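Local coordinates for protein xylulose kinase (Escherichia coli, PDB 2ITM) that catalyses the ATP-dependent phosphorylation of D-xylulose to D-xylulose 5-phosphate and, less efficiently, that of 1-deoxy-D-xylulose, at residues Q27-T32 and T52-K57; D44-W49 and R157-G162; R88-A93 and F143-K148; S169-A172 and W176-V179. All blocks are in the same frame, centred on the assembly; numbering follows the deposited sequence.

Contact 1. Residues Q27-T32 and T52-K57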
loop_
_atom_site.group_PDB
_atom_site.type_symbol
_atom_site.label_atom_id
_atom_site.label_comp_id
_atom_site.label_asym_id
_atom_site.label_seq_id
_atom_site.Cartn_x
_atom_site.Cartn_y
_atom_site.Cartn_z
ATOM N N GLN A 27 32.422 15.835 -21.428
ATOM C CA GLN A 27 32.803 14.471 -21.480
ATOM C C GLN A 27 32.535 13.789 -20.158
ATOM O O GLN A 27 32.797 14.334 -19.124
ATOM C CB GLN A 27 34.242 14.345 -21.918
ATOM C CG GLN A 27 34.694 12.959 -22.198
ATOM C CD GLN A 27 33.957 12.301 -23.337
ATOM O OE1 GLN A 27 34.114 12.692 -24.461
ATOM N NE2 GLN A 27 33.183 11.296 -23.038
ATOM N N THR A 28 31.993 12.581 -20.226
ATOM C CA THR A 28 31.662 11.795 -19.052
ATOM C C THR A 28 32.262 10.404 -19.024
ATOM O O THR A 28 32.406 9.766 -20.035
ATOM C CB THR A 28 30.151 11.656 -18.891
ATOM O OG1 THR A 28 29.570 12.886 -18.508
ATOM C CG2 THR A 28 29.843 10.874 -17.750
ATOM N N GLU A 29 32.599 9.931 -17.844
ATOM C CA GLU A 29 33.122 8.585 -17.685
ATOM C C GLU A 29 32.524 7.931 -16.464
ATOM O O GLU A 29 32.398 8.551 -15.425
ATOM C CB GLU A 29 34.634 8.610 -17.552
ATOM C CG GLU A 29 35.378 9.011 -18.813
ATOM C CD GLU A 29 35.426 7.890 -19.813
ATOM O OE1 GLU A 29 35.621 6.740 -19.388
ATOM O OE2 GLU A 29 35.260 8.163 -21.010
ATOM N N LYS A 30 32.162 6.668 -16.594
ATOM C CA LYS A 30 31.448 5.980 -15.544
ATOM C C LYS A 30 32.362 5.517 -14.437
ATOM O O LYS A 30 33.553 5.350 -14.631
ATOM C CB LYS A 30 30.609 4.836 -16.108
ATOM C CG LYS A 30 29.310 5.301 -16.740
ATOM C CD LYS A 30 28.395 4.153 -17.125
ATOM C CE LYS A 30 27.533 4.541 -18.306
ATOM N NZ LYS A 30 26.145 4.044 -18.203
ATOM N N LEU A 31 31.779 5.338 -13.260
ATOM C CA LEU A 31 32.467 4.824 -12.094
ATOM C C LEU A 31 31.640 3.698 -11.473
ATOM O O LEU A 31 30.431 3.799 -11.388
ATOM C CB LEU A 31 32.598 5.939 -11.072
ATOM C CG LEU A 31 33.938 6.499 -10.620
ATOM C CD1 LEU A 31 35.064 6.225 -11.545
ATOM C CD2 LEU A 31 33.825 7.960 -10.325
ATOM N N THR A 32 32.288 2.645 -11.004
ATOM C CA THR A 32 31.604 1.676 -10.154
ATOM C C THR A 32 31.707 1.985 -8.673
ATOM O O THR A 32 32.580 2.714 -8.243
ATOM C CB THR A 32 32.070 0.239 -10.424
ATOM O OG1 THR A 32 33.463 0.128 -10.153
ATOM C CG2 THR A 32 31.962 -0.102 -11.889
ATOM N N THR A 52 39.144 10.163 -14.575
ATOM C CA THR A 52 39.367 11.561 -14.887
ATOM C C THR A 52 40.336 11.719 -16.054
ATOM O O THR A 52 40.135 12.555 -16.918
ATOM C CB THR A 52 39.906 12.324 -13.670
ATOM O OG1 THR A 52 38.985 12.247 -12.585
ATOM C CG2 THR A 52 39.982 13.800 -13.970
ATOM N N ASP A 53 41.388 10.913 -16.060
ATOM C CA ASP A 53 42.341 10.893 -17.159
ATOM C C ASP A 53 41.687 10.594 -18.504
ATOM O O ASP A 53 41.776 11.366 -19.427
ATOM C CB ASP A 53 43.449 9.881 -16.873
ATOM C CG ASP A 53 44.637 10.021 -17.808
ATOM O OD1 ASP A 53 45.123 8.987 -18.273
ATOM O OD2 ASP A 53 45.153 11.107 -18.113
ATOM N N ARG A 54 41.024 9.457 -18.580
ATOM C CA ARG A 54 40.177 9.095 -19.698
ATOM C C ARG A 54 39.321 10.239 -20.211
ATOM O O ARG A 54 39.343 10.567 -21.383
ATOM C CB ARG A 54 39.281 7.941 -19.279
ATOM C CG ARG A 54 38.664 7.174 -20.403
ATOM C CD ARG A 54 38.225 5.775 -20.009
ATOM N NE ARG A 54 37.108 5.277 -20.811
ATOM C CZ ARG A 54 36.598 4.059 -20.704
ATOM N NH1 ARG A 54 37.102 3.206 -19.828
ATOM N NH2 ARG A 54 35.585 3.688 -21.470
ATOM N N ALA A 55 38.552 10.827 -19.311
ATOM C CA ALA A 55 37.619 11.877 -19.658
ATOM C C ALA A 55 38.298 13.094 -20.268
ATOM O O ALA A 55 37.814 13.666 -21.219
ATOM C CB ALA A 55 36.814 12.268 -18.455
ATOM N N MET A 56 39.414 13.491 -19.685
ATOM C CA MET A 56 40.114 14.677 -20.119
ATOM C C MET A 56 40.786 14.415 -21.457
ATOM O O MET A 56 40.932 15.303 -22.273
ATOM C CB MET A 56 41.156 15.087 -19.087
ATOM C CG MET A 56 40.589 15.677 -17.809
ATOM S SD MET A 56 39.765 17.233 -18.065
ATOM C CE MET A 56 41.190 18.211 -18.388
ATOM N N LYS A 57 41.207 13.183 -21.659
ATOM C CA LYS A 57 41.768 12.776 -22.928
ATOM C C LYS A 57 40.709 12.760 -24.014
ATOM O O LYS A 57 40.938 13.226 -25.112
ATOM C CB LYS A 57 42.471 11.427 -22.801
ATOM C CG LYS A 57 43.899 11.551 -22.328
ATOM C CD LYS A 57 44.473 10.260 -21.786
ATOM C CE LYS A 57 45.880 10.486 -21.299
ATOM N NZ LYS A 57 46.500 9.275 -20.770
HETATM O O HOH W 1 36.509 7.046 -23.068
#
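Gln27 lays its aliphatic stem against the backbone of Ala55. Gln27 CG lies 3.3 Å from Ala55 O, a van der Waals contact with the helix backbone.

Glu29 is the next residue on this side of the strand and carries most of the contact. Its CG packs on the methyl of Ala55, with Glu29 CG and Ala55 CB 3.6 Å apart. CG stands beside the backbone N (chi1 -69°), and a second bend at chi2 turns the carboxylate to Arg54. Arg54 comes across it at about a right angle, its chain extended from CG to NE. As modelled, Glu29 OE1 forms a salt bridge with Arg54 NE from over one face of the guanidinium, the two planes 49° apart. This oxygen is too close to a neighbour, however, and its place is doubtful. A water gives a second link. It donates to Glu29 OE2 at 2.7 Å and accepts from Arg54 NE at 2.9 Å, lying at the guanidinium edge in its plane. With Glu29 cut back to an alanine, Arg54 would probably lose this charge partner and be freer to swing, and the Ala55 methyl would lose its cover.

Strand 23-30 lies at one edge of the six-stranded mixed sheet and pairs with strand 11-17, Gln27 with Val14 and Glu29 with Val12. Residues 52-57 of helix 45-62 pack over strand residues 27-30, nearly antiparallel at 153°, while Met56 reaches inward to Val14 and Ile3 of the sheet.

Contact 2. Residues D44-W49 and R157-G162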
loop_
_atom_site.group_PDB
_atom_site.type_symbol
_atom_site.label_atom_id
_atom_site.label_comp_id
_atom_site.label_asym_id
_atom_site.label_seq_id
_atom_site.Cartn_x
_atom_site.Cartn_y
_atom_site.Cartn_z
ATOM N N ASP A 44 37.762 2.803 -5.069
ATOM C CA ASP A 44 39.223 2.841 -5.152
ATOM C C ASP A 44 39.681 4.154 -5.783
ATOM O O ASP A 44 39.361 4.458 -6.918
ATOM C CB ASP A 44 39.718 1.626 -5.937
ATOM C CG ASP A 44 41.140 1.770 -6.429
ATOM O OD1 ASP A 44 41.518 1.006 -7.331
ATOM O OD2 ASP A 44 41.954 2.591 -5.985
ATOM N N PRO A 45 40.428 4.934 -5.020
ATOM C CA PRO A 45 40.747 6.295 -5.432
ATOM C C PRO A 45 41.496 6.282 -6.750
ATOM O O PRO A 45 41.449 7.242 -7.498
ATOM C CB PRO A 45 41.625 6.811 -4.289
ATOM C CG PRO A 45 41.252 6.022 -3.133
ATOM C CD PRO A 45 40.889 4.659 -3.653
ATOM N N GLU A 46 42.154 5.176 -7.049
ATOM C CA GLU A 46 42.771 5.015 -8.346
ATOM C C GLU A 46 41.773 5.030 -9.502
ATOM O O GLU A 46 42.063 5.553 -10.560
ATOM C CB GLU A 46 43.656 3.773 -8.391
ATOM C CG GLU A 46 44.418 3.596 -9.686
ATOM C CD GLU A 46 45.487 4.643 -9.896
ATOM O OE1 GLU A 46 46.103 5.076 -8.913
ATOM O OE2 GLU A 46 45.710 5.026 -11.050
ATOM N N GLN A 47 40.597 4.465 -9.286
ATOM C CA GLN A 47 39.534 4.545 -10.262
ATOM C C GLN A 47 39.064 5.971 -10.533
ATOM O O GLN A 47 38.650 6.272 -11.639
ATOM C CB GLN A 47 38.357 3.650 -9.880
ATOM C CG GLN A 47 37.337 3.446 -11.011
ATOM C CD GLN A 47 35.946 2.959 -10.532
ATOM O OE1 GLN A 47 35.659 2.976 -9.336
ATOM N NE2 GLN A 47 35.104 2.534 -11.470
ATOM N N TRP A 48 39.130 6.841 -9.529
ATOM C CA TRP A 48 38.853 8.261 -9.732
ATOM C C TRP A 48 39.823 8.849 -10.740
ATOM O O TRP A 48 39.443 9.590 -11.624
ATOM C CB TRP A 48 38.942 9.045 -8.428
ATOM C CG TRP A 48 37.975 8.639 -7.377
ATOM C CD1 TRP A 48 36.788 8.016 -7.552
ATOM C CD2 TRP A 48 38.119 8.850 -5.959
ATOM N NE1 TRP A 48 36.155 7.812 -6.341
ATOM C CE2 TRP A 48 36.970 8.326 -5.341
ATOM C CE3 TRP A 48 39.099 9.429 -5.156
ATOM C CZ2 TRP A 48 36.778 8.341 -3.970
ATOM C CZ3 TRP A 48 38.921 9.450 -3.807
ATOM C CH2 TRP A 48 37.780 8.915 -3.221
ATOM N N TRP A 49 41.092 8.507 -10.595
ATOM C CA TRP A 49 42.090 9.108 -11.438
ATOM C C TRP A 49 41.961 8.592 -12.854
ATOM O O TRP A 49 41.903 9.369 -13.787
ATOM C CB TRP A 49 43.495 8.869 -10.918
ATOM C CG TRP A 49 44.519 9.208 -11.938
ATOM C CD1 TRP A 49 45.225 8.344 -12.700
ATOM C CD2 TRP A 49 44.927 10.511 -12.337
ATOM N NE1 TRP A 49 46.065 9.024 -13.538
ATOM C CE2 TRP A 49 45.896 10.362 -13.335
ATOM C CE3 TRP A 49 44.569 11.801 -11.953
ATOM C CZ2 TRP A 49 46.506 11.436 -13.941
ATOM C CZ3 TRP A 49 45.175 12.840 -12.536
ATOM C CH2 TRP A 49 46.137 12.661 -13.515
ATOM N N ARG A 157 43.068 16.468 -6.775
ATOM C CA ARG A 157 43.990 17.581 -6.809
ATOM C C ARG A 157 45.442 17.163 -6.612
ATOM O O ARG A 157 46.297 17.532 -7.383
ATOM C CB ARG A 157 43.586 18.659 -5.805
ATOM C CG ARG A 157 44.527 19.835 -5.742
ATOM C CD ARG A 157 44.473 20.627 -4.452
ATOM N NE ARG A 157 43.124 20.671 -3.924
ATOM C CZ ARG A 157 42.140 21.348 -4.472
ATOM N NH1 ARG A 157 42.355 22.070 -5.555
ATOM N NH2 ARG A 157 40.943 21.311 -3.934
ATOM N N LEU A 158 45.704 16.392 -5.565
ATOM C CA LEU A 158 47.043 15.894 -5.273
ATOM C C LEU A 158 47.651 15.127 -6.443
ATOM O O LEU A 158 48.782 15.356 -6.818
ATOM C CB LEU A 158 47.029 15.038 -4.015
ATOM C CG LEU A 158 48.309 14.277 -3.694
ATOM C CD1 LEU A 158 49.316 15.194 -3.091
ATOM C CD2 LEU A 158 48.039 13.096 -2.793
ATOM N N ARG A 159 46.870 14.248 -7.048
ATOM C CA ARG A 159 47.280 13.563 -8.264
ATOM C C ARG A 159 47.556 14.489 -9.454
ATOM O O ARG A 159 48.414 14.205 -10.271
ATOM C CB ARG A 159 46.280 12.476 -8.634
ATOM C CG ARG A 159 46.428 11.195 -7.833
ATOM C CD ARG A 159 47.727 10.453 -8.071
ATOM N NE ARG A 159 47.520 9.037 -8.387
ATOM C CZ ARG A 159 47.442 8.553 -9.604
ATOM N NH1 ARG A 159 47.551 9.353 -10.642
ATOM N NH2 ARG A 159 47.238 7.269 -9.793
ATOM N N MET A 160 46.835 15.603 -9.522
ATOM C CA MET A 160 46.994 16.565 -10.581
ATOM C C MET A 160 48.081 17.615 -10.331
ATOM O O MET A 160 48.668 18.123 -11.267
ATOM C CB MET A 160 45.673 17.263 -10.870
ATOM C CG MET A 160 44.654 16.443 -11.612
ATOM S SD MET A 160 43.252 17.436 -12.122
ATOM C CE MET A 160 42.667 17.988 -10.562
ATOM N N THR A 161 48.332 17.934 -9.066
ATOM C CA THR A 161 49.183 19.057 -8.696
ATOM C C THR A 161 50.331 18.742 -7.776
ATOM O O THR A 161 51.263 19.514 -7.662
ATOM C CB THR A 161 48.376 20.195 -8.078
ATOM O OG1 THR A 161 47.833 19.788 -6.822
ATOM C CG2 THR A 161 47.194 20.528 -8.923
ATOM N N GLY A 162 50.241 17.613 -7.091
ATOM C CA GLY A 162 51.144 17.297 -6.004
ATOM C C GLY A 162 50.970 18.093 -4.723
ATOM O O GLY A 162 51.811 18.020 -3.845
#
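Glu46 and Arg159 form the charged part of this contact. Arg159 NH2 makes a salt bridge with Glu46 OE1 at 2.6 Å, but the hydrogen bond within it is weak, bent to 127°. The carboxylate comes to the edge of the guanidinium. The two side chains cross at about a right angle.

A cation-pi contact joins the same arginine to Trp49. Arg159 CZ lies 3.9 Å from the centroid of the five-membered ring of Trp49, 18° off the ring normal. NH1 is the atom closest to the ring face. The guanidinium is tilted 45° to the indole, so the two planes are not stacked flat. Bends at chi2 and chi3 of Arg159 bring its end back over the indole, where one group serves both Glu46 and Trp49.

Apolar contact is made at the far end of the indole. Trp49 CZ3 meets Met160 CG at 3.8 Å, edge on and in the ring plane. The indole thus has the arginine over a face and the methionine at its rim.

Asp44 caps the start of helix 45-62: Asp44 OD2 accepts from Glu46 N at 2.8 Å. The arrangement is a side-chain bridge between helices 45-62 and 152-161; the axes of 45-49 and 157-161 come no nearer than 11.0 Å. Both helices belong to the N-terminal actin-like ATPase domain of the FGGY kinases. Trp48, beside Trp49, packs on Gln76 of the xylulose pocket.

Contact 3. Residues R88-A93 and F143-K148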
loop_
_atom_site.group_PDB
_atom_site.type_symbol
_atom_site.label_atom_id
_atom_site.label_comp_id
_atom_site.label_asym_id
_atom_site.label_seq_id
_atom_site.Cartn_x
_atom_site.Cartn_y
_atom_site.Cartn_z
ATOM N N ARG A 88 50.759 6.626 -0.215
ATOM C CA ARG A 88 50.115 5.367 -0.508
ATOM C C ARG A 88 48.693 5.359 0.002
ATOM O O ARG A 88 48.430 5.775 1.112
ATOM C CB ARG A 88 50.886 4.234 0.115
ATOM C CG ARG A 88 51.777 3.463 -0.837
ATOM C CD ARG A 88 53.188 3.232 -0.324
ATOM N NE ARG A 88 54.006 2.503 -1.312
ATOM C CZ ARG A 88 54.091 2.807 -2.582
ATOM N NH1 ARG A 88 53.413 3.831 -3.059
ATOM N NH2 ARG A 88 54.856 2.100 -3.395
ATOM N N VAL A 89 47.780 4.882 -0.828
ATOM C CA VAL A 89 46.404 4.679 -0.424
ATOM C C VAL A 89 46.245 3.475 0.501
ATOM O O VAL A 89 46.471 2.349 0.096
ATOM C CB VAL A 89 45.460 4.595 -1.633
ATOM C CG1 VAL A 89 44.136 4.039 -1.234
ATOM C CG2 VAL A 89 45.273 5.965 -2.251
ATOM N N LEU A 90 45.843 3.780 1.719
ATOM C CA LEU A 90 45.891 2.840 2.821
ATOM C C LEU A 90 44.727 1.852 2.764
ATOM O O LEU A 90 44.893 0.675 3.019
ATOM C CB LEU A 90 45.836 3.602 4.133
ATOM C CG LEU A 90 47.023 3.583 5.085
ATOM C CD1 LEU A 90 48.193 2.799 4.548
ATOM C CD2 LEU A 90 47.431 4.962 5.541
ATOM N N ARG A 91 43.548 2.362 2.437
ATOM C CA ARG A 91 42.365 1.548 2.221
ATOM C C ARG A 91 41.452 2.193 1.212
ATOM O O ARG A 91 41.671 3.312 0.812
ATOM C CB ARG A 91 41.626 1.329 3.537
ATOM C CG ARG A 91 40.790 2.508 3.994
ATOM C CD ARG A 91 40.230 2.379 5.399
ATOM N NE ARG A 91 39.440 1.158 5.618
ATOM C CZ ARG A 91 38.518 0.683 4.798
ATOM N NH1 ARG A 91 38.227 1.311 3.684
ATOM N NH2 ARG A 91 37.879 -0.431 5.100
ATOM N N PRO A 92 40.422 1.485 0.783
ATOM C CA PRO A 92 39.458 2.077 -0.138
ATOM C C PRO A 92 38.712 3.249 0.500
ATOM O O PRO A 92 38.522 3.272 1.702
ATOM C CB PRO A 92 38.484 0.908 -0.442
ATOM C CG PRO A 92 39.277 -0.292 -0.209
ATOM C CD PRO A 92 40.172 0.047 0.936
ATOM N N ALA A 93 38.336 4.219 -0.319
ATOM C CA ALA A 93 37.608 5.375 0.159
ATOM C C ALA A 93 36.238 5.006 0.708
ATOM O O ALA A 93 35.473 4.316 0.073
ATOM C CB ALA A 93 37.501 6.431 -0.915
ATOM N N PHE A 143 44.993 2.699 10.933
ATOM C CA PHE A 143 45.002 3.998 11.591
ATOM C C PHE A 143 46.407 4.454 11.936
ATOM O O PHE A 143 46.766 5.603 11.735
ATOM C CB PHE A 143 44.142 3.983 12.849
ATOM C CG PHE A 143 43.870 5.342 13.410
ATOM C CD1 PHE A 143 42.858 6.120 12.905
ATOM C CD2 PHE A 143 44.637 5.846 14.435
ATOM C CE1 PHE A 143 42.620 7.365 13.411
ATOM C CE2 PHE A 143 44.397 7.085 14.950
ATOM C CZ PHE A 143 43.388 7.848 14.430
ATOM N N ARG A 144 47.193 3.528 12.466
ATOM C CA ARG A 144 48.583 3.752 12.829
ATOM C C ARG A 144 49.400 4.383 11.704
ATOM O O ARG A 144 50.364 5.076 11.957
ATOM C CB ARG A 144 49.217 2.419 13.220
ATOM C CG ARG A 144 50.127 2.455 14.428
ATOM C CD ARG A 144 50.764 1.111 14.772
ATOM N NE ARG A 144 51.495 1.161 16.038
ATOM C CZ ARG A 144 51.935 0.097 16.703
ATOM N NH1 ARG A 144 51.731 -1.126 16.232
ATOM N NH2 ARG A 144 52.585 0.253 17.849
ATOM N N GLN A 145 49.004 4.134 10.463
ATOM C CA GLN A 145 49.782 4.548 9.298
ATOM C C GLN A 145 49.292 5.852 8.631
ATOM O O GLN A 145 49.849 6.296 7.647
ATOM C CB GLN A 145 49.797 3.436 8.253
ATOM C CG GLN A 145 50.421 2.142 8.672
ATOM C CD GLN A 145 50.218 1.069 7.620
ATOM O OE1 GLN A 145 49.423 0.158 7.800
ATOM N NE2 GLN A 145 50.922 1.193 6.515
ATOM N N ILE A 146 48.244 6.454 9.168
ATOM C CA ILE A 146 47.629 7.608 8.536
ATOM C C ILE A 146 48.511 8.845 8.617
ATOM O O ILE A 146 48.891 9.272 9.696
ATOM C CB ILE A 146 46.277 7.925 9.186
ATOM C CG1 ILE A 146 45.276 6.806 8.963
ATOM C CG2 ILE A 146 45.722 9.228 8.660
ATOM C CD1 ILE A 146 44.015 7.009 9.705
ATOM N N ASP A 147 48.824 9.417 7.461
ATOM C CA ASP A 147 49.546 10.671 7.391
ATOM C C ASP A 147 48.643 11.777 6.933
ATOM O O ASP A 147 48.814 12.921 7.297
ATOM C CB ASP A 147 50.775 10.529 6.485
ATOM C CG ASP A 147 51.719 11.718 6.593
ATOM O OD1 ASP A 147 51.816 12.514 5.642
ATOM O OD2 ASP A 147 52.393 11.953 7.589
ATOM N N LYS A 148 47.665 11.412 6.124
ATOM C CA LYS A 148 46.804 12.372 5.467
ATOM C C LYS A 148 45.414 11.793 5.232
ATOM O O LYS A 148 45.265 10.637 4.855
ATOM C CB LYS A 148 47.416 12.810 4.138
ATOM C CG LYS A 148 47.463 14.287 3.941
ATOM C CD LYS A 148 48.285 14.939 5.007
ATOM C CE LYS A 148 49.318 15.828 4.392
ATOM N NZ LYS A 148 49.956 16.669 5.403
#
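Leu90 and Ile146 bring two irregular segments together with their CA atoms 7.6 Å apart, the second segment starting with a type I beta turn from Phe143 to Ile146. That turn is closed by a backbone bond from Ile146 N to Phe143 O of 3.1 Å.

The isobutyl group of Leu90 makes the contact. One branch, Leu90 CD2, rests against the backbone of the turn, 3.5 Å from Gln145 O. Leu90 CD2 also lies 4.0 Å from Ile146 CA and touches the Ile146 side chain more loosely at CG1. The other branch, Leu90 CD1, faces the side chain of Gln145 and lies 4.1 Å from Gln145 CB. Gln145 CG stands beside its backbone N, and the chain then runs on extended, slanting past the leucine. Leu90 has chi1 of -115° and chi2 of 2°. Both lie far from staggered, which leaves the exact placing of the two branches doubtful.

Strand 81-83 joins the two segments: Leu90 bonds to Leu82 through the backbone, while Asp147 and Lys148 both face Leu83 in a classic beta bulge. Leu90 and Ile146 also share Leu82 as a side-chain neighbour. Were Leu90 an alanine, a gap would be likely to open beside the Gln145 backbone, leaving Ile146 and the Gln145 stem without this apolar cover.

Ile146 continues inward to Leu132 of helix 128-138.

Contact 4. Residues S169-A172 and W176-V179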
loop_
_atom_site.group_PDB
_atom_site.type_symbol
_atom_site.label_atom_id
_atom_site.label_comp_id
_atom_site.label_asym_id
_atom_site.label_seq_id
_atom_site.Cartn_x
_atom_site.Cartn_y
_atom_site.Cartn_z
ATOM N N SER A 169 33.999 24.637 1.715
ATOM C CA SER A 169 32.745 23.942 1.541
ATOM C C SER A 169 32.864 22.431 1.684
ATOM O O SER A 169 32.020 21.824 2.285
ATOM C CB SER A 169 32.057 24.342 0.227
ATOM O OG SER A 169 32.602 23.678 -0.885
ATOM N N ASP A 170 33.909 21.871 1.110
ATOM C CA ASP A 170 34.167 20.452 1.255
ATOM C C ASP A 170 34.668 20.140 2.670
ATOM O O ASP A 170 34.230 19.194 3.295
ATOM C CB ASP A 170 35.185 19.997 0.200
ATOM C CG ASP A 170 34.712 18.761 -0.590
ATOM O OD1 ASP A 170 35.511 18.280 -1.418
ATOM O OD2 ASP A 170 33.612 18.213 -0.448
ATOM N N ALA A 171 35.598 20.968 3.153
ATOM C CA ALA A 171 36.165 20.826 4.480
ATOM C C ALA A 171 35.111 20.877 5.588
ATOM O O ALA A 171 35.222 20.173 6.565
ATOM C CB ALA A 171 37.243 21.858 4.714
ATOM N N ALA A 172 34.108 21.721 5.425
ATOM C CA ALA A 172 33.030 21.794 6.381
ATOM C C ALA A 172 32.366 20.436 6.573
ATOM O O ALA A 172 31.938 20.097 7.660
ATOM C CB ALA A 172 32.032 22.817 5.958
ATOM N N TRP A 176 35.527 18.197 11.021
ATOM C CA TRP A 176 36.715 18.638 11.727
ATOM C C TRP A 176 36.856 20.144 11.629
ATOM O O TRP A 176 37.684 20.738 12.300
ATOM C CB TRP A 176 37.988 17.961 11.184
ATOM C CG TRP A 176 38.064 16.474 11.354
ATOM C CD1 TRP A 176 37.850 15.769 12.492
ATOM C CD2 TRP A 176 38.374 15.513 10.343
ATOM N NE1 TRP A 176 38.015 14.428 12.260
ATOM C CE2 TRP A 176 38.344 14.249 10.940
ATOM C CE3 TRP A 176 38.672 15.598 8.985
ATOM C CZ2 TRP A 176 38.606 13.080 10.235
ATOM C CZ3 TRP A 176 38.926 14.442 8.293
ATOM C CH2 TRP A 176 38.892 13.198 8.917
ATOM N N LEU A 177 36.049 20.754 10.767
ATOM C CA LEU A 177 36.095 22.194 10.559
ATOM C C LEU A 177 35.245 23.008 11.526
ATOM O O LEU A 177 34.095 22.701 11.783
ATOM C CB LEU A 177 35.757 22.566 9.123
ATOM C CG LEU A 177 36.116 24.017 8.764
ATOM C CD1 LEU A 177 37.578 24.149 8.415
ATOM C CD2 LEU A 177 35.238 24.531 7.657
ATOM N N ASP A 178 35.836 24.065 12.050
ATOM C CA ASP A 178 35.074 25.103 12.702
ATOM C C ASP A 178 34.445 26.036 11.683
ATOM O O ASP A 178 35.111 26.886 11.129
ATOM C CB ASP A 178 35.965 25.892 13.660
ATOM C CG ASP A 178 35.174 26.838 14.526
ATOM O OD1 ASP A 178 34.382 27.627 13.993
ATOM O OD2 ASP A 178 35.284 26.859 15.758
ATOM N N VAL A 179 33.155 25.869 11.456
ATOM C CA VAL A 179 32.506 26.446 10.295
ATOM C C VAL A 179 32.384 27.963 10.396
ATOM O O VAL A 179 32.487 28.659 9.402
ATOM C CB VAL A 179 31.142 25.813 10.039
ATOM C CG1 VAL A 179 30.409 26.549 8.956
ATOM C CG2 VAL A 179 31.293 24.362 9.683
HETATM O O HOH W 2 33.127 20.624 10.055
#
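Leu177 is the main bump of this contact, and it fits against Ala171 and Ala172 of helix 168-172. Its CB sits on the carbonyl of Ala171, with Leu177 CB 3.5 Å from Ala171 O. Its two methyl branches then divide. Leu177 CD2 settles on the backbone of Ala172, 3.7 Å from Ala172 CA. CD1 lies nearer the neighbouring alanine, by the methyl of Ala171. The branches reach the helix because CG is anti to the backbone N of Leu177 (chi1 -166°). The alanines are small enough to leave a shallow hollow for the leucine.

The methyl of Ala172 in turn sits at the notch between Leu177 and Val179. Ala172 CB lies 4.0 Å from Leu177 CD2 and 4.1 Å from Val179 CG2. Leu202 of strand 201-203 packs on both Ala171 and Leu177.

The unit is a short helix followed by a tight return into strand 177-178, which pairs antiparallel with strand 183-184. Strand 275-278, from the sheet of the C-terminal domain, also packs here: Phe277 touches Ala172, and Cys278 touches Leu177 and Val179. The Ala172 side chain is about 7 Å from that of Met77, which binds substrate, and about 9 Å from the bound D-xylulose.

A water links the two backbones. It donates to Ala172 O at 2.7 Å and to Leu177 O at 2.9 Å.

All four contacts lie in the N-terminal FGGY domain. Contacts 1 and 2 share helix 45-62, and their centres are about 12 Å apart. Their segments alternate along the chain. They touch where Leu31 packs on Gln47 and Trp48. Contact 3 is nested in the chain between the two segments of contact 2, with centres about 14 Å apart. Trp48 meets Ala93 there, and Pro45 meets Val89. Helix 45-62 thus connects the edge of the six-stranded sheet to the loops around strand 81-83. Contact 4 comes last along the chain and touches none of the others. Its centre is about 21 Å from those of contacts 2 and 3. It lies close to the sugar and the C-terminal domain.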